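Local coordinates for uncharacterized protein (Bacteroides ovatus, PDB 4FXT) that is of unknown function but pairs an N-terminal domain of the transthyretin clan with a C-terminal domain of the E-set clan, both built mainly of beta strands, at residues 22-27 with 141-146; 47-52 with 136-141; 72-77 with 186-191. All coordinates share one frame; numbering follows the deposited sequence.

Contact 1: residues 22-27 with 141-146; sequences GVRSGS and DEKQKE. With EDO (1,2-ethanediol), chain O.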
# COMPACT_ATOMS: atom_id res chain seq x y z
N GLY A 22 -1.03 2.52 -0.06
CA GLY A 22 -0.00 1.71 -0.69
C GLY A 22 0.07 0.32 -0.10
O GLY A 22 -0.04 0.14 1.12
N VAL A 23 0.22 -0.68 -0.97
CA VAL A 23 0.31 -2.01 -0.43
C VAL A 23 1.30 -2.82 -1.30
O VAL A 23 1.81 -2.29 -2.28
CB VAL A 23 -1.10 -2.63 -0.36
CG1 VAL A 23 -1.62 -3.04 -1.73
CG2 VAL A 23 -1.09 -3.80 0.59
N ARG A 24 1.63 -4.08 -0.87
CA ARG A 24 2.53 -4.93 -1.64
C ARG A 24 1.75 -5.60 -2.82
O ARG A 24 0.64 -6.11 -2.62
CB ARG A 24 3.19 -5.98 -0.73
CG ARG A 24 4.12 -6.92 -1.48
CD ARG A 24 4.82 -7.94 -0.62
NE ARG A 24 3.89 -8.88 -0.03
CZ ARG A 24 3.52 -10.04 -0.57
NH1 ARG A 24 4.02 -10.41 -1.75
NH2 ARG A 24 2.66 -10.82 0.05
N SER A 25 2.33 -5.56 -4.04
CA SER A 25 1.71 -6.15 -5.21
C SER A 25 1.55 -7.63 -4.95
O SER A 25 2.48 -8.26 -4.45
CB SER A 25 2.53 -5.87 -6.48
OG SER A 25 1.88 -6.34 -7.66
N GLY A 26 0.35 -8.13 -5.23
CA GLY A 26 -0.07 -9.52 -5.04
C GLY A 26 -0.28 -9.95 -3.60
O GLY A 26 -0.06 -11.11 -3.29
N SER A 27 -0.72 -9.03 -2.72
CA SER A 27 -0.85 -9.41 -1.31
C SER A 27 -2.26 -9.16 -0.72
O SER A 27 -2.70 -9.90 0.17
CB SER A 27 0.14 -8.61 -0.47
OG SER A 27 -0.20 -7.24 -0.46
N ASP A 141 8.98 -3.68 -2.45
CA ASP A 141 8.33 -4.00 -1.18
C ASP A 141 9.30 -4.79 -0.30
O ASP A 141 10.48 -4.91 -0.62
CB ASP A 141 7.03 -4.76 -1.42
CG ASP A 141 7.14 -5.90 -2.43
OD1 ASP A 141 7.71 -6.95 -2.07
OD2 ASP A 141 6.56 -5.77 -3.55
N GLU A 142 8.82 -5.29 0.84
CA GLU A 142 9.65 -6.03 1.78
C GLU A 142 10.14 -7.37 1.13
O GLU A 142 11.20 -7.85 1.51
CB GLU A 142 8.83 -6.27 3.07
CG GLU A 142 9.64 -6.77 4.25
CD GLU A 142 10.03 -8.23 4.30
OE1 GLU A 142 9.29 -9.06 3.74
OE2 GLU A 142 11.04 -8.54 4.97
N LYS A 143 9.40 -7.94 0.13
CA LYS A 143 9.79 -9.21 -0.50
C LYS A 143 10.67 -8.95 -1.75
O LYS A 143 11.65 -9.67 -1.92
CB LYS A 143 8.56 -10.06 -0.87
CG LYS A 143 7.69 -10.53 0.33
CD LYS A 143 8.44 -11.40 1.37
CE LYS A 143 7.60 -11.71 2.58
NZ LYS A 143 8.36 -12.44 3.62
N GLN A 144 10.33 -7.97 -2.61
CA GLN A 144 11.09 -7.58 -3.80
C GLN A 144 11.83 -6.31 -3.54
O GLN A 144 11.22 -5.23 -3.48
CB GLN A 144 10.20 -7.39 -5.03
CG GLN A 144 9.61 -8.61 -5.70
CD GLN A 144 8.86 -8.05 -6.89
OE1 GLN A 144 7.79 -7.43 -6.74
NE2 GLN A 144 9.47 -8.14 -8.09
N LYS A 145 13.15 -6.42 -3.35
CA LYS A 145 14.01 -5.29 -3.00
C LYS A 145 15.44 -5.58 -3.37
O LYS A 145 15.85 -6.74 -3.38
CB LYS A 145 13.91 -5.00 -1.48
CG LYS A 145 14.17 -6.28 -0.69
CD LYS A 145 14.03 -6.22 0.76
CE LYS A 145 13.97 -7.63 1.35
NZ LYS A 145 15.18 -8.45 1.10
N GLU A 146 16.20 -4.50 -3.65
CA GLU A 146 17.63 -4.59 -3.97
C GLU A 146 18.43 -4.20 -2.71
O GLU A 146 19.58 -4.60 -2.54
CB GLU A 146 17.97 -3.72 -5.19
CG GLU A 146 19.09 -4.29 -6.02
CD GLU A 146 18.76 -5.60 -6.69
OE1 GLU A 146 17.56 -5.84 -7.01
OE2 GLU A 146 19.70 -6.38 -6.94
C1 EDO O . 12.34 -4.72 -6.97
O1 EDO O . 11.90 -4.35 -8.29
C2 EDO O . 13.67 -5.54 -6.94
O2 EDO O . 14.81 -4.77 -7.30
O HOH W 1 4.88 -3.45 -4.54

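Contact 2: residues 47-52 with 136-141; sequences IAQDGS and TGILTD. With EDO (1,2-ethanediol), chain O.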
# COMPACT_ATOMS: atom_id res chain seq x y z
N ILE A 47 -5.94 -6.06 -5.59
CA ILE A 47 -5.49 -4.68 -5.42
C ILE A 47 -4.03 -4.58 -5.82
O ILE A 47 -3.19 -5.35 -5.31
CB ILE A 47 -5.70 -4.24 -3.94
CG1 ILE A 47 -7.10 -4.66 -3.40
CG2 ILE A 47 -5.39 -2.74 -3.71
CD1 ILE A 47 -7.26 -4.55 -1.93
N ALA A 48 -3.75 -3.61 -6.73
CA ALA A 48 -2.45 -3.25 -7.25
C ALA A 48 -1.63 -2.54 -6.16
O ALA A 48 -2.20 -2.13 -5.14
CB ALA A 48 -2.60 -2.36 -8.49
N GLN A 49 -0.29 -2.43 -6.36
CA GLN A 49 0.62 -1.85 -5.33
C GLN A 49 0.31 -0.35 -5.03
O GLN A 49 0.73 0.15 -3.98
CB GLN A 49 2.08 -1.98 -5.75
CG GLN A 49 2.39 -1.29 -7.05
CD GLN A 49 3.56 -0.36 -6.87
OE1 GLN A 49 4.56 -0.66 -6.14
NE2 GLN A 49 3.44 0.78 -7.56
N ASP A 50 -0.41 0.36 -5.93
CA ASP A 50 -0.73 1.77 -5.70
C ASP A 50 -2.08 1.93 -5.04
O ASP A 50 -2.62 3.06 -5.04
CB ASP A 50 -0.71 2.56 -7.02
CG ASP A 50 -1.63 2.10 -8.14
OD1 ASP A 50 -2.40 1.13 -7.92
OD2 ASP A 50 -1.54 2.68 -9.25
N GLY A 51 -2.62 0.83 -4.51
CA GLY A 51 -3.93 0.78 -3.86
C GLY A 51 -5.14 0.71 -4.77
O GLY A 51 -6.28 0.59 -4.30
N SER A 52 -4.93 0.77 -6.09
CA SER A 52 -6.08 0.74 -7.00
C SER A 52 -6.49 -0.72 -7.34
O SER A 52 -5.71 -1.64 -7.15
CB SER A 52 -5.76 1.51 -8.28
OG SER A 52 -4.74 0.86 -9.00
N THR A 136 14.79 -2.16 -8.38
CA THR A 136 15.12 -1.83 -9.77
C THR A 136 13.82 -1.42 -10.52
O THR A 136 13.85 -0.53 -11.38
CB THR A 136 15.85 -2.99 -10.50
OG1 THR A 136 15.02 -4.12 -10.53
CG2 THR A 136 17.14 -3.40 -9.83
N GLY A 137 12.71 -2.07 -10.15
CA GLY A 137 11.40 -1.88 -10.76
C GLY A 137 10.35 -1.19 -9.92
O GLY A 137 10.45 -1.16 -8.70
N ILE A 138 9.29 -0.71 -10.58
CA ILE A 138 8.13 -0.01 -10.03
C ILE A 138 7.54 -0.85 -8.85
O ILE A 138 7.09 -0.26 -7.89
CB ILE A 138 7.06 0.32 -11.16
CG1 ILE A 138 5.81 1.07 -10.67
CG2 ILE A 138 6.68 -0.85 -11.98
CD1 ILE A 138 6.04 2.53 -9.96
N LEU A 139 7.67 -2.17 -8.86
CA LEU A 139 7.24 -3.00 -7.73
C LEU A 139 8.37 -3.20 -6.76
O LEU A 139 9.30 -3.95 -7.01
CB LEU A 139 6.71 -4.38 -8.18
CG LEU A 139 5.58 -4.45 -9.21
CD1 LEU A 139 5.10 -5.87 -9.28
CD2 LEU A 139 4.40 -3.58 -8.83
N THR A 140 8.32 -2.50 -5.65
CA THR A 140 9.32 -2.56 -4.57
C THR A 140 8.54 -2.74 -3.27
O THR A 140 7.51 -2.08 -3.07
CB THR A 140 10.23 -1.31 -4.62
OG1 THR A 140 10.87 -1.25 -5.88
CG2 THR A 140 11.28 -1.31 -3.56
N ASP A 141 8.98 -3.68 -2.45
CA ASP A 141 8.33 -4.00 -1.18
C ASP A 141 9.30 -4.79 -0.30
O ASP A 141 10.48 -4.91 -0.62
CB ASP A 141 7.03 -4.76 -1.42
CG ASP A 141 7.14 -5.90 -2.43
OD1 ASP A 141 7.71 -6.95 -2.07
OD2 ASP A 141 6.56 -5.77 -3.55
C1 EDO O . 12.34 -4.72 -6.97
O1 EDO O . 11.90 -4.35 -8.29
C2 EDO O . 13.67 -5.54 -6.94
O2 EDO O . 14.81 -4.77 -7.30

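Contact 3: residues 72-77 with 186-191; sequences WERPSN and DKSSEY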
# COMPACT_ATOMS: atom_id res chain seq x y z
N TRP A 72 -4.93 -3.32 6.78
CA TRP A 72 -5.98 -2.49 7.33
C TRP A 72 -7.02 -3.34 8.03
O TRP A 72 -6.99 -4.57 7.88
CB TRP A 72 -6.64 -1.64 6.24
CG TRP A 72 -7.05 -2.38 5.00
CD1 TRP A 72 -8.12 -3.21 4.85
CD2 TRP A 72 -6.49 -2.21 3.69
NE1 TRP A 72 -8.19 -3.67 3.55
CE2 TRP A 72 -7.21 -3.04 2.81
CE3 TRP A 72 -5.41 -1.46 3.18
CZ2 TRP A 72 -6.90 -3.13 1.45
CZ3 TRP A 72 -5.08 -1.57 1.84
CH2 TRP A 72 -5.84 -2.38 0.98
N GLU A 73 -7.92 -2.70 8.81
CA GLU A 73 -9.00 -3.40 9.49
C GLU A 73 -9.86 -4.13 8.48
O GLU A 73 -10.21 -3.55 7.44
CB GLU A 73 -9.85 -2.47 10.34
CG GLU A 73 -9.16 -1.93 11.57
CD GLU A 73 -10.07 -1.15 12.51
OE1 GLU A 73 -11.03 -0.51 12.03
OE2 GLU A 73 -9.81 -1.21 13.73
N ARG A 74 -10.18 -5.39 8.79
CA ARG A 74 -10.97 -6.28 7.94
C ARG A 74 -12.21 -6.80 8.70
O ARG A 74 -12.26 -7.99 9.04
CB ARG A 74 -10.07 -7.44 7.45
CG ARG A 74 -8.95 -7.00 6.50
CD ARG A 74 -7.68 -7.81 6.69
NE ARG A 74 -7.02 -7.47 7.95
CZ ARG A 74 -5.94 -8.07 8.43
NH1 ARG A 74 -5.40 -9.10 7.78
NH2 ARG A 74 -5.41 -7.68 9.58
N PRO A 75 -13.24 -5.93 8.94
CA PRO A 75 -14.45 -6.42 9.63
C PRO A 75 -15.33 -7.28 8.72
O PRO A 75 -15.56 -6.94 7.55
CB PRO A 75 -15.18 -5.14 10.04
CG PRO A 75 -14.67 -4.08 9.14
CD PRO A 75 -13.36 -4.50 8.58
N SER A 76 -15.79 -8.42 9.27
CA SER A 76 -16.65 -9.40 8.61
C SER A 76 -18.06 -8.83 8.39
O SER A 76 -18.63 -8.96 7.31
CB SER A 76 -16.73 -10.68 9.46
OG SER A 76 -15.49 -11.12 9.99
N ASN A 77 -18.60 -8.22 9.46
CA ASN A 77 -19.92 -7.59 9.62
C ASN A 77 -20.14 -6.40 8.67
O ASN A 77 -21.26 -6.21 8.19
CB ASN A 77 -20.06 -7.11 11.09
CG ASN A 77 -18.92 -6.22 11.57
OD1 ASN A 77 -18.89 -5.00 11.36
ND2 ASN A 77 -17.92 -6.82 12.20
N ASP A 186 1.51 -5.39 14.41
CA ASP A 186 1.30 -6.73 14.96
C ASP A 186 -0.08 -7.27 14.58
O ASP A 186 -0.41 -8.41 14.97
CB ASP A 186 1.47 -6.72 16.50
CG ASP A 186 0.46 -5.90 17.32
OD1 ASP A 186 -0.15 -4.96 16.75
OD2 ASP A 186 0.33 -6.15 18.54
N LYS A 187 -0.90 -6.46 13.85
CA LYS A 187 -2.29 -6.84 13.53
C LYS A 187 -2.47 -7.33 12.06
O LYS A 187 -3.55 -7.80 11.69
CB LYS A 187 -3.25 -5.65 13.81
CG LYS A 187 -3.23 -5.10 15.25
CD LYS A 187 -3.53 -6.14 16.35
CE LYS A 187 -3.32 -5.57 17.73
NZ LYS A 187 -3.30 -6.65 18.74
N SER A 188 -1.41 -7.29 11.25
CA SER A 188 -1.41 -7.75 9.87
C SER A 188 -0.06 -8.36 9.51
O SER A 188 0.97 -7.90 10.00
CB SER A 188 -1.73 -6.61 8.90
OG SER A 188 -1.73 -7.08 7.56
N SER A 189 -0.06 -9.37 8.61
CA SER A 189 1.14 -10.05 8.11
C SER A 189 1.82 -9.21 7.02
O SER A 189 2.94 -9.52 6.58
CB SER A 189 0.77 -11.44 7.59
OG SER A 189 -0.27 -11.37 6.63
N GLU A 190 1.20 -8.09 6.68
CA GLU A 190 1.65 -7.24 5.61
C GLU A 190 2.06 -5.86 6.10
O GLU A 190 1.50 -5.34 7.04
CB GLU A 190 0.46 -7.09 4.61
CG GLU A 190 0.85 -6.87 3.17
CD GLU A 190 1.66 -8.03 2.63
OE1 GLU A 190 1.39 -9.22 2.95
OE2 GLU A 190 2.57 -7.72 1.84
N TYR A 191 3.01 -5.26 5.40
CA TYR A 191 3.38 -3.88 5.61
C TYR A 191 2.40 -2.97 4.92
O TYR A 191 1.82 -3.34 3.89
CB TYR A 191 4.81 -3.59 5.10
CG TYR A 191 5.98 -4.00 5.96
CD1 TYR A 191 6.34 -5.34 6.08
CD2 TYR A 191 6.83 -3.05 6.51
CE1 TYR A 191 7.44 -5.73 6.84
CE2 TYR A 191 7.96 -3.42 7.25
CZ TYR A 191 8.26 -4.77 7.40
OH TYR A 191 9.37 -5.17 8.11

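Contact 1: residues 22-27 with 141-146
Arg24 lays the aliphatic middle of its side chain across the carboxylate of Asp141, its CG 3.3 Å from Asp141 CG and its CD 3.4 Å from Asp141 OD1. The charged ends do not meet: Arg24 NE stays 4.7 Å from Asp141 OD1, and the guanidinium is turned 72° from the carboxylate plane. A bend at chi3 (66°) carries the head away from the aspartate, and NE forms a salt bridge with Glu190 instead. Over one guanidinium face lies Lys143 CG; beyond it the lysine chain turns off, NZ pairing with Glu142 OE1 at 3.5 Å. Asp141 is itself fixed by an Asx turn, OD1 taking the N-H of Lys143 on its anti lone pair; Gln144 N, 2.9 Å from OD1 and above the carboxylate plane, extends this to an Asx motif. A water lies between Asp141 OD2, to which it probably donates, and Ser25 N, from which it accepts weakly. On the other loop, Ser27 OG reaches back to Arg24 O at 2.6 Å. The contact joins the loop between strands 19-20 and 28-33 of the N-terminal domain to the one between strands 127-135 and 147-150, with Tyr193 of strand 192-200 touching both Arg24 and Asp141.

Contact 2: residues 47-52 with 136-141
The carbonyl oxygen of Ile138 is approached by two groups, the hydroxyl of Ser196, with which it is hydrogen-bonded, and the carboxamide end of Gln49, which reaches it from the other domain. Gln49 projects from a type I beta turn, Ala48 to Gly51, in the loop between strands 43-46 and 52-58, and it carries this loop-to-loop contact between the transthyretin-like and E-set-like halves almost alone. With chi1 at 60° its CG sits between the backbone N and the carbonyl carbon, which sends the chain out from the turn toward residues 138-140. There Gln49 CG rests 3.5 Å from Leu139 CD2, while CG1 and CD1 of Ile138 lie beside the carboxamide, so a polar group is bordered by two branched aliphatic chains. Arg180 and Ser196 of the adjoining sheet also touch Gln49. The turn is braced from within: Gly51 N bonds to Ala48 O at 3.1 Å, and Asp50 OD1 accepts from Ser52 N in an Asx turn and from Ser52 OG as well, both from the same face of the carboxylate. Away from Gln49, residues 136-139 wrap a 1,2-ethanediol, probably from the crystallisation liquor. Its O2 accepts from Thr136 N at 2.8 Å; its O1 accepts from Gly137 N and donates to Leu139 O, 2.9 Å away. The same loop is closed on itself by Thr140 OG1, which donates to Gly137 O at 2.9 Å and meets that carbonyl almost head-on, with a C=O...donor angle of 175°.

Contact 3: residues 72-77 with 186-191
Arg74 spans the gap to the 186-191 loop with one nitrogen: NH2 lies 2.8 Å from Lys187 O, in the guanidinium plane and at its edge. The hydrogen bond is weak, bent to 129° at the hydrogen. The close part of the contact is all gathered at this head. Ser188 CB stands 3.9 Å from Arg74 NH2, approaching obliquely. Around the head, NH2 has its stronger partner in Tyr97 OH, and Gly68 O takes a hydrogen bond from NH1. Bends at chi2 (145°) and chi3 (-72°) fold the chain back, letting NE add a weak bond to Trp72 O at 2.9 Å. Three backbone carbonyls, two of them through weak bonds, and a phenol thus gather round the planar group and together probably limit its rotation. An alanine here is likely to leave Lys187 O and Gly68 O without this donor and open a gap between the two loops. The far side is looser. Lys187 meets the arginine through its main chain, while its side chain leads off, NZ making a long salt bridge of 3.7 Å with Asp186 OD2. Past Arg74, residues 75-77 run away from the other loop, and Asn77 is poorly ordered. Ser188, by contrast, is buried; its OG makes a weak bond across the interface to Ala70 O and accepts from Glu190 N at 3.2 Å on its own loop. The bond from Glu190 N makes an ST turn, set in the loop that joins the neighbouring antiparallel strands 176-185 and 192-200, a beta-hairpin connection at the interface of the two domains.

From the N terminus the chain passes through 22-27, 47-52 and 72-77 in the first domain before supplying their partners in the second. Contact 2 closes its loop when the chain returns at 136-141, contact 1 directly afterwards at 141-146, so contact 2 is nested inside contact 1 and the two share Asp141. Contact 3 closes last, at 186-191, and crosses both. Contacts 1 and 2, with centres about 7 Å apart, also meet through a probable backbone hydrogen bond between Val23 and Gln49. Contact 3 lies about 17 Å from contact 1, centre to centre, and Glu190 joins them; Ile47 packs on Trp72 between contacts 2 and 3. Together they tie three loops of the first domain to two of the second across one interface.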